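Local coordinates for uncharacterized protein Atu1872 (Agrobacterium tumefaciens, PDB 2QNT), which is of unknown function but belongs to the glyoxalase/bleomycin resistance protein/dioxygenase family, many of whose members bind metals or small ligands in a sheet-lined pocket, at residues Glu103-Ala106 and Phe112-Tyr115. Numbering follows the deposited sequence.
Sequences ERQA and FRFY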
ATOM      1  N   GLU A 103      -3.062  11.772  18.945  1.00 12.98           N
ATOM      2  CA  GLU A 103      -3.151  11.029  20.233  1.00 14.99           C
ATOM      3  C   GLU A 103      -1.969  10.115  20.393  1.00 13.77           C
ATOM      4  O   GLU A 103      -1.593   9.440  19.457  1.00 13.83           O
ATOM      5  CB  GLU A 103      -4.431  10.135  20.226  1.00 15.89           C
ATOM      6  CG  GLU A 103      -5.716  10.957  20.233  1.00 18.80           C
ATOM      7  CD  GLU A 103      -7.029  10.150  20.145  1.00 18.95           C
ATOM      8  OE1 GLU A 103      -7.032   8.942  19.875  1.00 20.97           O
ATOM      9  OE2 GLU A 103      -8.095  10.753  20.391  1.00 25.88           O
ATOM     10  N   ARG A 104      -1.395  10.067  21.577  1.00 12.47           N
ATOM     11  CA  ARG A 104      -0.375   9.125  21.908  1.00 14.25           C
ATOM     12  C   ARG A 104      -0.954   7.712  21.871  1.00 14.21           C
ATOM     13  O   ARG A 104      -1.937   7.389  22.537  1.00 15.84           O
ATOM     14  CB  ARG A 104       0.234   9.460  23.260  1.00 13.69           C
ATOM     15  CG  ARG A 104       1.495   8.652  23.548  1.00 16.84           C
ATOM     16  CD  ARG A 104       2.221   9.082  24.802  1.00 18.75           C
ATOM     17  NE  ARG A 104       2.502  10.518  24.847  1.00 24.16           N
ATOM     18  CZ  ARG A 104       3.479  11.151  24.187  1.00 24.89           C
ATOM     19  NH1 ARG A 104       4.321  10.495  23.399  1.00 27.70           N
ATOM     20  NH2 ARG A 104       3.615  12.470  24.331  1.00 26.19           N
ATOM     21  N   GLN A 105      -0.294   6.863  21.105  1.00 13.59           N
ATOM     22  CA  GLN A 105      -0.688   5.457  20.975  1.00 13.43           C
ATOM     23  C   GLN A 105      -0.115   4.616  22.113  1.00 13.88           C
ATOM     24  O   GLN A 105       0.716   5.085  22.889  1.00 13.69           O
ATOM     25  CB  GLN A 105      -0.240   4.912  19.614  1.00 13.81           C
ATOM     26  CG  GLN A 105      -0.793   5.695  18.447  1.00 12.67           C
ATOM     27  CD  GLN A 105      -2.293   5.635  18.398  1.00 13.52           C
ATOM     28  OE1 GLN A 105      -2.845   4.582  18.091  1.00 13.13           O
ATOM     29  NE2 GLN A 105      -2.973   6.750  18.711  1.00 13.36           N
ATOM     30  N   ALA A 106      -0.555   3.362  22.186  1.00 13.73           N
ATOM     31  CA  ALA A 106      -0.148   2.465  23.267  1.00 14.07           C
ATOM     32  C   ALA A 106       1.368   2.267  23.311  1.00 14.35           C
ATOM     33  O   ALA A 106       1.925   1.946  24.348  1.00 15.17           O
ATOM     34  CB  ALA A 106      -0.860   1.104  23.121  1.00 14.74           C
ATOM     35  N   PHE A 112      -2.138  10.763  14.181  1.00  8.55           N
ATOM     36  CA  PHE A 112      -3.548  10.970  13.878  1.00  8.70           C
ATOM     37  C   PHE A 112      -3.919  10.157  12.663  1.00  8.38           C
ATOM     38  O   PHE A 112      -3.065   9.756  11.891  1.00  9.41           O
ATOM     39  CB  PHE A 112      -3.915  12.460  13.735  1.00  8.49           C
ATOM     40  CG  PHE A 112      -3.264  13.216  12.598  1.00  8.65           C
ATOM     41  CD1 PHE A 112      -4.025  13.639  11.507  1.00 10.33           C
ATOM     42  CD2 PHE A 112      -1.958  13.629  12.678  1.00  9.98           C
ATOM     43  CE1 PHE A 112      -3.468  14.420  10.502  1.00  9.84           C
ATOM     44  CE2 PHE A 112      -1.409  14.421  11.669  1.00 10.14           C
ATOM     45  CZ  PHE A 112      -2.171  14.793  10.587  1.00  9.49           C
ATOM     46  N   ARG A 113      -5.212   9.873  12.514  1.00  8.48           N
ATOM     47  CA  ARG A 113      -5.691   8.991  11.444  1.00  8.66           C
ATOM     48  C   ARG A 113      -6.944   9.611  10.830  1.00  9.27           C
ATOM     49  O   ARG A 113      -7.723  10.286  11.518  1.00  8.61           O
ATOM     50  CB  ARG A 113      -5.971   7.600  11.971  1.00  9.46           C
ATOM     51  CG  ARG A 113      -4.733   6.926  12.567  1.00  9.15           C
ATOM     52  CD  ARG A 113      -4.949   5.457  12.883  1.00  9.60           C
ATOM     53  NE  ARG A 113      -3.762   4.803  13.454  1.00  8.20           N
ATOM     54  CZ  ARG A 113      -3.586   4.549  14.745  1.00  8.14           C
ATOM     55  NH1 ARG A 113      -4.480   4.908  15.667  1.00  8.20           N
ATOM     56  NH2 ARG A 113      -2.510   3.903  15.173  1.00  9.24           N
ATOM     57  N   PHE A 114      -7.119   9.413   9.525  1.00  9.23           N
ATOM     58  CA  PHE A 114      -8.140  10.106   8.767  1.00  9.35           C
ATOM     59  C   PHE A 114      -8.363   9.411   7.459  1.00  9.42           C
ATOM     60  O   PHE A 114      -7.640   8.497   7.090  1.00  9.99           O
ATOM     61  CB  PHE A 114      -7.766  11.573   8.548  1.00  9.38           C
ATOM     62  CG  PHE A 114      -6.431  11.781   7.895  1.00  9.54           C
ATOM     63  CD1 PHE A 114      -6.334  11.983   6.525  1.00  9.83           C
ATOM     64  CD2 PHE A 114      -5.276  11.826   8.637  1.00 10.08           C
ATOM     65  CE1 PHE A 114      -5.120  12.183   5.928  1.00 10.50           C
ATOM     66  CE2 PHE A 114      -4.052  12.031   8.020  1.00 10.66           C
ATOM     67  CZ  PHE A 114      -3.994  12.214   6.656  1.00 10.88           C
ATOM     68  N   TYR A 115      -9.356   9.872   6.719  1.00  9.60           N
ATOM     69  CA  TYR A 115      -9.677   9.303   5.414  1.00  9.40           C
ATOM     70  C   TYR A 115      -9.164  10.173   4.283  1.00  8.94           C
ATOM     71  O   TYR A 115      -9.188  11.407   4.383  1.00 10.22           O
ATOM     72  CB  TYR A 115     -11.187   9.186   5.238  1.00 10.08           C
ATOM     73  CG  TYR A 115     -11.834   8.254   6.220  1.00  9.79           C
ATOM     74  CD1 TYR A 115     -11.620   6.885   6.168  1.00 10.36           C
ATOM     75  CD2 TYR A 115     -12.615   8.746   7.247  1.00  9.56           C
ATOM     76  CE1 TYR A 115     -12.223   6.027   7.094  1.00 11.05           C
ATOM     77  CE2 TYR A 115     -13.200   7.914   8.171  1.00 11.01           C
ATOM     78  CZ  TYR A 115     -13.000   6.550   8.089  1.00 10.41           C
ATOM     79  OH  TYR A 115     -13.587   5.709   9.014  1.00 11.19           O
TER
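The buried hydrogen bonds between Q105, just past the end of strand 98-104, and R113 on strand 110-115 tie the start of a beta hairpin's connecting loop to its second arm, in one of the two four-stranded sheets of this glyoxalase-like fold. They illustrate how one amide oxygen can receive an arginine end-on: OE1 of Q105 accepts from NH1 of R113 at 2.9 Å and from NH2 of R113 at 3.0 Å. Both nitrogens come over the same face of the amide, whose plane stands 82° from the guanidinium, and both bonds are bent. R113 reaches across by a chain extended from CG to NE, while Q105 folds back at chi2 (-62°). After that bend, NE2 of Q105 donates a nearly straight bond (175°) to O of E103 at 3.1 Å, which favours the amide orientation that leaves OE1 to face R113. T59 of the second subunit packs on both side chains. NH2 of R113 also meets the hydroxyl oxygen of a HEPES molecule, probably from the crystallisation liquor, which may mark a pocket. Q105 OE1, H100 at NH1 and E123 at NE together satisfy and position the buried guanidinium, with E123 as its ionic partner.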